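Local coordinates for protein probable FAD-dependent oxidoreductase PA4991 (Pseudomonas aeruginosa PAO1, PDB 5EZ7) that binds one FAD per subunit and probably works as an oxidoreductase of the DAO family whose physiological substrate is unknown, at residues S69-A81 with T345-V357. Sequence-based numbering, arbitrary orientation.
Sequences SEAIADMPRRWRA and TKLALAPDFADRV. With FAD (flavin-adenine dinucleotide), chain B.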
loop_
_atom_site.group_PDB
_atom_site.type_symbol
_atom_site.label_atom_id
_atom_site.label_comp_id
_atom_site.label_asym_id
_atom_site.label_seq_id
_atom_site.Cartn_x
_atom_site.Cartn_y
_atom_site.Cartn_z
ATOM N N SER A 69 -13.292 5.388 13.263
ATOM C CA SER A 69 -13.700 5.228 11.860
ATOM C C SER A 69 -13.866 6.548 11.047
ATOM O O SER A 69 -14.247 6.483 9.869
ATOM C CB SER A 69 -14.996 4.380 11.790
ATOM O OG SER A 69 -15.088 3.641 10.584
ATOM N N GLU A 70 -13.598 7.720 11.646
ATOM C CA GLU A 70 -13.560 8.981 10.883
ATOM C C GLU A 70 -12.408 9.003 9.878
ATOM O O GLU A 70 -12.596 9.487 8.760
ATOM C CB GLU A 70 -13.478 10.241 11.785
ATOM C CG GLU A 70 -14.218 11.469 11.225
ATOM C CD GLU A 70 -14.891 12.325 12.299
ATOM O OE1 GLU A 70 -14.166 12.925 13.121
ATOM O OE2 GLU A 70 -16.147 12.409 12.323
ATOM N N ALA A 71 -11.233 8.487 10.269
ATOM C CA ALA A 71 -10.021 8.668 9.470
ATOM C C ALA A 71 -10.162 8.003 8.098
ATOM O O ALA A 71 -9.988 8.651 7.075
ATOM C CB ALA A 71 -8.812 8.148 10.216
ATOM N N ILE A 72 -10.534 6.727 8.091
ATOM C CA ILE A 72 -10.809 5.989 6.853
ATOM C C ILE A 72 -11.933 6.585 5.973
ATOM O O ILE A 72 -11.806 6.588 4.752
ATOM C CB ILE A 72 -11.086 4.484 7.139
ATOM C CG1 ILE A 72 -11.057 3.653 5.868
ATOM C CG2 ILE A 72 -12.424 4.276 7.818
ATOM C CD1 ILE A 72 -9.684 3.537 5.281
ATOM N N ALA A 73 -12.996 7.096 6.587
ATOM C CA ALA A 73 -14.193 7.603 5.854
ATOM C C ALA A 73 -13.894 8.761 4.884
ATOM O O ALA A 73 -14.543 8.924 3.839
ATOM C CB ALA A 73 -15.264 8.043 6.850
ATOM N N ASP A 74 -12.890 9.549 5.244
ATOM C CA ASP A 74 -12.455 10.676 4.447
ATOM C C ASP A 74 -11.390 10.327 3.376
ATOM O O ASP A 74 -10.999 11.193 2.600
ATOM C CB ASP A 74 -11.920 11.750 5.402
ATOM C CG ASP A 74 -11.959 13.132 4.798
ATOM O OD1 ASP A 74 -13.046 13.550 4.331
ATOM O OD2 ASP A 74 -10.900 13.801 4.770
ATOM N N MET A 75 -10.937 9.070 3.303
ATOM C CA MET A 75 -9.829 8.722 2.407
ATOM C C MET A 75 -10.194 8.833 0.912
ATOM O O MET A 75 -9.507 9.539 0.197
ATOM C CB MET A 75 -9.215 7.377 2.778
ATOM C CG MET A 75 -8.331 7.395 4.037
ATOM S SD MET A 75 -6.968 8.618 4.105
ATOM C CE MET A 75 -7.624 9.750 5.315
ATOM N N PRO A 76 -11.311 8.228 0.451
ATOM C CA PRO A 76 -11.628 8.413 -0.988
ATOM C C PRO A 76 -11.680 9.884 -1.442
ATOM O O PRO A 76 -11.127 10.206 -2.481
ATOM C CB PRO A 76 -12.993 7.709 -1.169
ATOM C CG PRO A 76 -13.133 6.826 0.029
ATOM C CD PRO A 76 -12.405 7.533 1.154
ATOM N N ARG A 77 -12.282 10.771 -0.664
ATOM C CA ARG A 77 -12.259 12.196 -1.026
ATOM C C ARG A 77 -10.813 12.724 -1.108
ATOM O O ARG A 77 -10.393 13.308 -2.099
ATOM C CB ARG A 77 -13.082 13.013 -0.028
ATOM C CG ARG A 77 -13.195 14.500 -0.342
ATOM C CD ARG A 77 -13.787 15.279 0.841
ATOM N NE ARG A 77 -12.928 15.251 2.033
ATOM C CZ ARG A 77 -11.832 15.995 2.215
ATOM N NH1 ARG A 77 -11.436 16.860 1.292
ATOM N NH2 ARG A 77 -11.104 15.884 3.330
ATOM N N ARG A 78 -10.042 12.489 -0.065
ATOM C CA ARG A 78 -8.653 12.940 -0.063
ATOM C C ARG A 78 -7.787 12.425 -1.238
ATOM O O ARG A 78 -7.066 13.196 -1.840
ATOM C CB ARG A 78 -8.020 12.652 1.287
ATOM C CG ARG A 78 -8.564 13.607 2.358
ATOM C CD ARG A 78 -7.947 13.403 3.734
ATOM N NE ARG A 78 -6.528 13.697 3.760
ATOM C CZ ARG A 78 -5.751 13.514 4.825
ATOM N NH1 ARG A 78 -6.272 13.036 5.960
ATOM N NH2 ARG A 78 -4.442 13.793 4.757
ATOM N N TRP A 79 -7.911 11.152 -1.600
ATOM C CA TRP A 79 -7.142 10.592 -2.713
ATOM C C TRP A 79 -7.612 11.119 -4.049
ATOM O O TRP A 79 -6.800 11.444 -4.906
ATOM C CB TRP A 79 -7.239 9.078 -2.728
ATOM C CG TRP A 79 -6.468 8.422 -1.672
ATOM C CD1 TRP A 79 -6.776 8.368 -0.386
ATOM C CD2 TRP A 79 -5.282 7.671 -1.831
ATOM N NE1 TRP A 79 -5.859 7.634 0.302
ATOM C CE2 TRP A 79 -4.922 7.194 -0.572
ATOM C CE3 TRP A 79 -4.474 7.358 -2.925
ATOM C CZ2 TRP A 79 -3.797 6.427 -0.355
ATOM C CZ3 TRP A 79 -3.352 6.579 -2.713
ATOM C CH2 TRP A 79 -3.035 6.110 -1.433
ATOM N N ARG A 80 -8.927 11.234 -4.196
ATOM C CA ARG A 80 -9.537 11.888 -5.360
ATOM C C ARG A 80 -8.984 13.293 -5.569
ATOM O O ARG A 80 -8.492 13.614 -6.650
ATOM C CB ARG A 80 -11.078 11.925 -5.224
ATOM C CG ARG A 80 -11.849 12.675 -6.325
ATOM C CD ARG A 80 -12.125 11.832 -7.558
ATOM N NE ARG A 80 -13.081 10.763 -7.273
ATOM C CZ ARG A 80 -13.486 9.829 -8.147
ATOM N NH1 ARG A 80 -13.042 9.801 -9.416
ATOM N NH2 ARG A 80 -14.347 8.896 -7.744
ATOM N N ALA A 81 -9.024 14.117 -4.533
ATOM C CA ALA A 81 -8.517 15.476 -4.656
ATOM C C ALA A 81 -7.112 15.505 -5.277
ATOM O O ALA A 81 -6.810 16.365 -6.088
ATOM C CB ALA A 81 -8.512 16.156 -3.305
ATOM N N THR A 345 -1.643 0.308 8.066
ATOM C CA THR A 345 -2.709 -0.697 8.217
ATOM C C THR A 345 -3.459 -0.938 6.909
ATOM O O THR A 345 -3.758 -2.095 6.570
ATOM C CB THR A 345 -3.677 -0.487 9.421
ATOM O OG1 THR A 345 -4.588 0.590 9.170
ATOM C CG2 THR A 345 -2.894 -0.222 10.730
ATOM N N LYS A 346 -3.736 0.139 6.170
ATOM C CA LYS A 346 -4.282 0.067 4.820
ATOM C C LYS A 346 -3.514 1.011 3.940
ATOM O O LYS A 346 -2.972 1.973 4.406
ATOM C CB LYS A 346 -5.773 0.394 4.861
ATOM C CG LYS A 346 -6.562 -0.849 5.193
ATOM C CD LYS A 346 -7.928 -0.580 5.782
ATOM C CE LYS A 346 -8.699 -1.901 5.943
ATOM N NZ LYS A 346 -10.160 -1.693 5.667
ATOM N N LEU A 347 -3.415 0.702 2.665
ATOM C CA LEU A 347 -2.823 1.590 1.726
ATOM C C LEU A 347 -3.605 2.900 1.658
ATOM O O LEU A 347 -3.025 3.965 1.504
ATOM C CB LEU A 347 -2.816 0.935 0.361
ATOM C CG LEU A 347 -2.279 1.792 -0.793
ATOM C CD1 LEU A 347 -1.305 1.002 -1.605
ATOM C CD2 LEU A 347 -3.391 2.260 -1.701
ATOM N N ALA A 348 -4.928 2.772 1.705
ATOM C CA ALA A 348 -5.875 3.853 1.819
ATOM C C ALA A 348 -5.504 4.909 2.840
ATOM O O ALA A 348 -5.770 6.087 2.629
ATOM C CB ALA A 348 -7.240 3.280 2.183
ATOM N N LEU A 349 -4.940 4.454 3.965
ATOM C CA LEU A 349 -4.644 5.263 5.154
ATOM C C LEU A 349 -3.211 5.841 5.178
ATOM O O LEU A 349 -2.753 6.369 6.197
ATOM C CB LEU A 349 -4.896 4.387 6.405
ATOM C CG LEU A 349 -6.350 4.149 6.834
ATOM C CD1 LEU A 349 -6.444 3.074 7.927
ATOM C CD2 LEU A 349 -6.959 5.410 7.382
ATOM N N ALA A 350 -2.496 5.739 4.067
ATOM C CA ALA A 350 -1.166 6.325 4.002
ATOM C C ALA A 350 -1.196 7.826 4.255
ATOM O O ALA A 350 -0.324 8.318 4.939
ATOM C CB ALA A 350 -0.491 6.036 2.689
ATOM N N PRO A 351 -2.211 8.555 3.750
ATOM C CA PRO A 351 -2.258 9.978 4.092
ATOM C C PRO A 351 -2.518 10.292 5.598
ATOM O O PRO A 351 -2.198 11.388 6.064
ATOM C CB PRO A 351 -3.405 10.521 3.210
ATOM C CG PRO A 351 -3.744 9.441 2.243
ATOM C CD PRO A 351 -3.341 8.166 2.892
ATOM N N ASP A 352 -3.131 9.363 6.323
ATOM C CA ASP A 352 -3.353 9.495 7.757
ATOM C C ASP A 352 -2.032 9.234 8.490
ATOM O O ASP A 352 -1.739 9.867 9.507
ATOM C CB ASP A 352 -4.479 8.545 8.234
ATOM C CG ASP A 352 -4.819 8.734 9.706
ATOM O OD1 ASP A 352 -5.340 9.827 10.056
ATOM O OD2 ASP A 352 -4.548 7.816 10.532
ATOM N N PHE A 353 -1.228 8.326 7.958
ATOM C CA PHE A 353 0.109 8.050 8.519
ATOM C C PHE A 353 0.985 9.286 8.420
ATOM O O PHE A 353 1.536 9.710 9.432
ATOM C CB PHE A 353 0.763 6.837 7.853
ATOM C CG PHE A 353 2.161 6.545 8.330
ATOM C CD1 PHE A 353 2.381 5.889 9.541
ATOM C CD2 PHE A 353 3.260 6.898 7.568
ATOM C CE1 PHE A 353 3.659 5.607 9.986
ATOM C CE2 PHE A 353 4.552 6.612 8.005
ATOM C CZ PHE A 353 4.748 5.981 9.218
ATOM N N ALA A 354 1.061 9.879 7.226
ATOM C CA ALA A 354 1.665 11.188 7.034
ATOM C C ALA A 354 1.150 12.266 8.010
ATOM O O ALA A 354 1.946 12.917 8.646
ATOM C CB ALA A 354 1.549 11.645 5.583
ATOM N N ASP A 355 -0.159 12.444 8.130
ATOM C CA ASP A 355 -0.742 13.432 9.103
ATOM C C ASP A 355 -0.252 13.201 10.521
ATOM O O ASP A 355 0.012 14.166 11.223
ATOM C CB ASP A 355 -2.273 13.368 9.176
ATOM C CG ASP A 355 -2.965 13.780 7.878
ATOM O OD1 ASP A 355 -2.400 14.576 7.098
ATOM O OD2 ASP A 355 -4.102 13.291 7.630
ATOM N N ARG A 356 -0.138 11.932 10.932
ATOM C CA ARG A 356 0.246 11.610 12.297
ATOM C C ARG A 356 1.696 11.961 12.523
ATOM O O ARG A 356 2.029 12.501 13.581
ATOM C CB ARG A 356 -0.084 10.175 12.683
ATOM C CG ARG A 356 -1.522 10.033 13.163
ATOM C CD ARG A 356 -2.155 8.718 12.750
ATOM N NE ARG A 356 -3.566 8.634 13.173
ATOM C CZ ARG A 356 -3.986 8.231 14.383
ATOM N NH1 ARG A 356 -3.111 7.850 15.318
ATOM N NH2 ARG A 356 -5.294 8.205 14.677
ATOM N N VAL A 357 2.540 11.719 11.518
ATOM C CA VAL A 357 3.925 12.127 11.595
ATOM C C VAL A 357 4.042 13.663 11.609
ATOM O O VAL A 357 4.797 14.216 12.435
ATOM C CB VAL A 357 4.774 11.513 10.470
ATOM C CG1 VAL A 357 6.154 12.144 10.405
ATOM C CG2 VAL A 357 4.905 9.997 10.646
HETATM P PA FAD B . 5.331 -1.906 2.425
HETATM O O1A FAD B . 4.603 -1.653 1.145
HETATM O O2A FAD B . 5.565 -3.310 2.908
HETATM O O5B FAD B . 6.715 -1.138 2.314
HETATM C C5B FAD B . 7.771 -1.337 3.233
HETATM C C4B FAD B . 9.044 -1.034 2.472
HETATM O O4B FAD B . 10.151 -1.022 3.388
HETATM C C3B FAD B . 9.317 -2.085 1.392
HETATM O O3B FAD B . 9.464 -1.473 0.109
HETATM C C2B FAD B . 10.595 -2.749 1.868
HETATM O O2B FAD B . 11.462 -3.195 0.828
HETATM C C1B FAD B . 11.231 -1.665 2.743
HETATM N N9A FAD B . 12.130 -2.201 3.772
HETATM C C8A FAD B . 11.902 -3.267 4.558
HETATM N N7A FAD B . 12.950 -3.467 5.376
HETATM C C5A FAD B . 13.858 -2.516 5.123
HETATM C C6A FAD B . 15.190 -2.178 5.643
HETATM N N6A FAD B . 15.713 -2.928 6.624
HETATM N N1A FAD B . 15.827 -1.112 5.131
HETATM C C2A FAD B . 15.277 -0.372 4.151
HETATM N N3A FAD B . 14.062 -0.627 3.622
HETATM C C4A FAD B . 13.324 -1.675 4.063
HETATM N N1 FAD B . -4.970 -1.630 1.559
HETATM C C2 FAD B . -5.954 -0.896 0.998
HETATM O O2 FAD B . -6.198 0.244 1.460
HETATM N N3 FAD B . -6.681 -1.343 -0.041
HETATM C C4 FAD B . -6.485 -2.541 -0.584
HETATM O O4 FAD B . -7.164 -2.930 -1.555
HETATM C C4X FAD B . -5.431 -3.398 -0.029
HETATM N N5 FAD B . -5.189 -4.622 -0.535
HETATM C C5X FAD B . -4.212 -5.394 -0.025
HETATM C C6 FAD B . -3.983 -6.644 -0.587
HETATM C C7 FAD B . -2.988 -7.466 -0.098
HETATM C C7M FAD B . -2.749 -8.802 -0.733
HETATM C C8 FAD B . -2.139 -6.995 1.026
HETATM C C8M FAD B . -1.024 -7.843 1.599
HETATM C C9 FAD B . -2.377 -5.755 1.590
HETATM C C9A FAD B . -3.385 -4.920 1.115
HETATM N N10 FAD B . -3.648 -3.635 1.668
HETATM C C10 FAD B . -4.658 -2.848 1.104
HETATM C "C1'" FAD B . -2.862 -3.096 2.765
HETATM C "C2'" FAD B . -1.670 -2.364 2.173
HETATM O "O2'" FAD B . -1.061 -3.116 1.115
HETATM C "C3'" FAD B . -0.648 -2.031 3.251
HETATM O "O3'" FAD B . -1.344 -1.511 4.402
HETATM C "C4'" FAD B . 0.354 -0.993 2.751
HETATM O "O4'" FAD B . 0.709 -1.215 1.386
HETATM C "C5'" FAD B . 1.627 -1.010 3.574
HETATM O "O5'" FAD B . 2.462 0.083 3.167
HETATM P P FAD B . 3.919 0.220 3.807
HETATM O O1P FAD B . 4.693 1.236 3.008
HETATM O O2P FAD B . 3.715 0.413 5.267
HETATM O O3P FAD B . 4.520 -1.259 3.655
#
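Trp79 meets Ala348, Leu347 and Pro351 where, in this DAO-family Rossmann-type flavoprotein, the flavin-binding segment 345-349 leads into helix 350-357. Helix 75-81 crosses that helix at 89°, with 11.0 Å between the axes; the nearest CA pairs, Met75 with Ala348 and Ile72 with Leu349, place the contact around the helix start. From CB, Trp79 sets CG anti to its carbonyl carbon (chi1 -73°), which carries the indole over to segment 345-349. CD1 passes Ala348 O; NE1 donates to that oxygen at 2.8 Å (N-H...O angle 145°), the donor standing tilted from the carbonyl plane. NE1 also lies 3.4 Å from Pro351 CG, an oblique approach. Farther along the rim, CZ2 comes to 3.2 Å from Leu347 O near the ring plane, and CH2 reaches Leu347 CD2. The same segment serves the cofactor: Leu347 N donates to FAD N1 (3.0 Å) and Ala348 N to FAD O2 (2.8 Å), making Trp79 a second-shell partner of the flavin. One helical turn earlier, the bent Met75 chain lays CG and SD against Ala348 O, and Ile72 CD1 packs on Leu349 CG. Toward the surface, Pro351 CB lies over one guanidinium face of Arg78, toward its rim. Glu88 forms a salt bridge with Arg78 NE, and Arg25 one with Asp355 OD1. Nearly coplanar with the Asp355 carboxylate, the Arg78 guanidinium converges end-on through NH1 and NH2 upon Asp355 OD2, at 2.8 and 2.9 Å.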